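Local coordinates for uncharacterized protein (Yersinia pestis, PDB 4RGI) that is of unknown function but belongs to the KTSC domain family, folding as a small alpha-beta sandwich, at residues A[37-42]-A[68-73]. Numbering follows the deposited sequence.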
ATOM      1  N   GLN A  37       6.550  -1.737   3.663  1.00 10.55           N
ATOM      2  CA  GLN A  37       6.104  -0.441   4.127  1.00  9.75           C
ATOM      3  C   GLN A  37       6.651   0.646   3.225  1.00 11.62           C
ATOM      4  O   GLN A  37       7.820   0.596   2.853  1.00 13.40           O
ATOM      5  CB  GLN A  37       6.553  -0.196   5.570  1.00 12.85           C
ATOM      6  CG  GLN A  37       5.919  -1.159   6.541  1.00 17.83           C
ATOM      7  CD  GLN A  37       6.442  -0.975   7.940  1.00 28.90           C
ATOM      8  OE1 GLN A  37       7.550  -0.483   8.128  1.00 26.93           O
ATOM      9  NE2 GLN A  37       5.648  -1.358   8.931  1.00 29.30           N
ATOM     10  N   TYR A  38       5.805   1.624   2.904  1.00 11.85           N
ATOM     11  CA  TYR A  38       6.172   2.768   2.078  1.00 10.96           C
ATOM     12  C   TYR A  38       6.090   4.002   2.950  1.00 10.49           C
ATOM     13  O   TYR A  38       5.087   4.223   3.621  1.00  9.95           O
ATOM     14  CB  TYR A  38       5.248   2.902   0.864  1.00  8.46           C
ATOM     15  CG  TYR A  38       5.502   1.815  -0.152  1.00 10.74           C
ATOM     16  CD1 TYR A  38       6.340   2.045  -1.233  1.00 12.56           C
ATOM     17  CD2 TYR A  38       4.958   0.545   0.006  1.00 14.68           C
ATOM     18  CE1 TYR A  38       6.609   1.041  -2.164  1.00 17.38           C
ATOM     19  CE2 TYR A  38       5.223  -0.468  -0.918  1.00 10.85           C
ATOM     20  CZ  TYR A  38       6.048  -0.210  -1.994  1.00 16.49           C
ATOM     21  OH  TYR A  38       6.313  -1.201  -2.917  1.00 23.35           O
ATOM     22  N   LEU A  39       7.147   4.799   2.951  1.00  9.86           N
ATOM     23  CA  LEU A  39       7.267   5.865   3.932  1.00  9.94           C
ATOM     24  C   LEU A  39       6.963   7.195   3.307  1.00 13.06           C
ATOM     25  O   LEU A  39       7.308   7.434   2.163  1.00 14.04           O
ATOM     26  CB  LEU A  39       8.668   5.885   4.538  1.00 13.30           C
ATOM     27  CG  LEU A  39       9.129   4.570   5.137  1.00 22.77           C
ATOM     28  CD1 LEU A  39      10.491   4.767   5.750  1.00 20.36           C
ATOM     29  CD2 LEU A  39       8.151   4.153   6.183  1.00 23.47           C
ATOM     30  N   GLY A  40       6.298   8.060   4.056  1.00 10.88           N
ATOM     31  CA  GLY A  40       6.058   9.410   3.600  1.00 15.93           C
ATOM     32  C   GLY A  40       4.974   9.481   2.551  1.00 14.37           C
ATOM     33  O   GLY A  40       5.067  10.258   1.622  1.00 14.15           O
ATOM     34  N   VAL A  41       3.941   8.667   2.726  1.00 12.59           N
ATOM     35  CA  VAL A  41       2.809   8.608   1.812  1.00 10.59           C
ATOM     36  C   VAL A  41       1.666   9.454   2.347  1.00 13.32           C
ATOM     37  O   VAL A  41       1.221   9.239   3.474  1.00 13.04           O
ATOM     38  CB  VAL A  41       2.345   7.136   1.625  1.00 10.48           C
ATOM     39  CG1 VAL A  41       1.146   7.047   0.715  1.00 12.25           C
ATOM     40  CG2 VAL A  41       3.489   6.312   1.072  1.00  8.69           C
ATOM     41  N   PRO A  42       1.185  10.418   1.545  1.00 11.68           N
ATOM     42  CA  PRO A  42       0.103  11.295   1.983  1.00 15.47           C
ATOM     43  C   PRO A  42      -1.229  10.569   2.071  1.00 14.90           C
ATOM     44  O   PRO A  42      -1.473   9.615   1.343  1.00 15.10           O
ATOM     45  CB  PRO A  42       0.061  12.374   0.899  1.00 14.85           C
ATOM     46  CG  PRO A  42       0.615  11.732  -0.293  1.00 17.41           C
ATOM     47  CD  PRO A  42       1.662  10.773   0.200  1.00 10.27           C
ATOM     48  N   LEU A  68      10.040   5.739  -0.593  1.00 11.80           N
ATOM     49  CA  LEU A  68      10.993   4.811   0.011  1.00 13.49           C
ATOM     50  C   LEU A  68      10.255   3.630   0.614  1.00 13.28           C
ATOM     51  O   LEU A  68       9.252   3.811   1.311  1.00 14.38           O
ATOM     52  CB  LEU A  68      11.818   5.519   1.082  1.00 16.47           C
ATOM     53  CG  LEU A  68      13.134   4.931   1.582  1.00 26.44           C
ATOM     54  CD1 LEU A  68      13.905   6.048   2.241  1.00 23.33           C
ATOM     55  CD2 LEU A  68      12.919   3.810   2.579  1.00 32.59           C
ATOM     56  N   CYS A  69      10.763   2.428   0.371  1.00 11.96           N
ATOM     57  CA  CYS A  69      10.115   1.263   0.948  1.00 13.47           C
ATOM     58  C   CYS A  69      11.072   0.301   1.609  1.00 13.74           C
ATOM     59  O   CYS A  69      12.278   0.287   1.331  1.00 17.90           O
ATOM     60  CB  CYS A  69       9.289   0.532  -0.105  1.00 16.99           C
ATOM     61  SG  CYS A  69      10.201  -0.488  -1.237  1.00 21.19           S
ATOM     62  N   ARG A  70      10.529  -0.470   2.535  1.00 12.72           N
ATOM     63  CA  ARG A  70      11.290  -1.506   3.196  1.00 14.09           C
ATOM     64  C   ARG A  70      10.419  -2.741   3.372  1.00 13.12           C
ATOM     65  O   ARG A  70       9.206  -2.646   3.596  1.00 16.70           O
ATOM     66  CB  ARG A  70      11.818  -1.016   4.541  1.00 21.49           C
ATOM     67  CG  ARG A  70      10.750  -0.582   5.495  1.00 23.58           C
ATOM     68  CD  ARG A  70      11.331   0.079   6.722  1.00 34.53           C
ATOM     69  NE  ARG A  70      10.268   0.484   7.636  1.00 39.42           N
ATOM     70  CZ  ARG A  70      10.381   1.469   8.518  1.00 42.45           C
ATOM     71  NH1 ARG A  70      11.516   2.148   8.600  1.00 41.28           N
ATOM     72  NH2 ARG A  70       9.362   1.778   9.310  1.00 41.45           N
ATOM     73  N   LYS A  71      11.046  -3.907   3.247  1.00 17.33           N
ATOM     74  CA  LYS A  71      10.345  -5.158   3.426  1.00 13.54           C
ATOM     75  C   LYS A  71      10.326  -5.501   4.912  1.00 19.22           C
ATOM     76  O   LYS A  71      11.333  -5.344   5.606  1.00 25.96           O
ATOM     77  CB  LYS A  71      11.005  -6.276   2.623  1.00 14.67           C
ATOM     78  CG  LYS A  71      10.144  -7.514   2.540  1.00 22.06           C
ATOM     79  CD  LYS A  71      10.795  -8.641   1.762  1.00 21.64           C
ATOM     80  CE  LYS A  71       9.830  -9.815   1.660  1.00 28.21           C
ATOM     81  NZ  LYS A  71      10.521 -11.107   1.479  1.00 34.78           N
ATOM     82  N   ILE A  72       9.185  -5.950   5.409  1.00 19.42           N
ATOM     83  CA  ILE A  72       9.118  -6.354   6.811  1.00 24.06           C
ATOM     84  C   ILE A  72       8.866  -7.853   6.931  1.00 28.78           C
ATOM     85  O   ILE A  72       8.132  -8.441   6.139  1.00 35.95           O
ATOM     86  CB  ILE A  72       8.039  -5.573   7.577  1.00 27.01           C
ATOM     87  CG1 ILE A  72       6.645  -5.884   7.043  1.00 24.54           C
ATOM     88  CG2 ILE A  72       8.310  -4.083   7.503  1.00 28.28           C
ATOM     89  CD1 ILE A  72       5.543  -5.269   7.867  1.00 31.96           C
ATOM     90  N   GLY A  73       9.497  -8.469   7.925  1.00 34.52           N
ATOM     91  CA  GLY A  73       9.399  -9.906   8.118  1.00 47.34           C
ATOM     92  C   GLY A  73      10.566 -10.461   8.913  1.00 60.55           C
ATOM     93  O   GLY A  73      11.287  -9.712   9.578  1.00 70.28           O
TER
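Leu68 contributes mainly its carbonyl: Leu39 N donates to Leu68 O at 2.8 Å, almost along the C=O axis, while the two leucine side chains lie side by side and touch only at their tips. Cys69 follows as the non-hydrogen-bonded partner of Tyr38. Its CB sits over one face of the Tyr38 ring, 3.6 Å from the centroid and 22° off the normal, which qualifies as a CH-pi contact; SG, in the crowded position between backbone N and carbonyl carbon, reaches the same ring more obliquely. At Arg70 the backbone pairs with Gln37 in both directions, Gln37 N to Arg70 O at 2.8 Å and Arg70 N to Gln37 O at 2.9 Å. The axes of 37-39 and 69-72 run 154° apart, so 69-72 lies antiparallel to strand 34-39 as an outermost strand of a five-stranded sheet in consecutive order, reached after helices 43-51 and 55-63. On the sheet face carrying both side chains, the Arg70 guanidinium grips Gln37 OE1 side-on, NE at 2.9 Å and NH2 at 3.1 Å from this one oxygen. OE1 lies in the guanidinium plane, yet amide and guanidinium are turned 45° apart. Leu39 CD2 lies over the rim of one guanidinium face, while Gln37 NE2 bonds to Glu27, so both ends of the amide are held. Finally, Ile72 crosses the Gln37 chain at about a right angle, its CG2 packing against Gln37 CD at 3.7 Å.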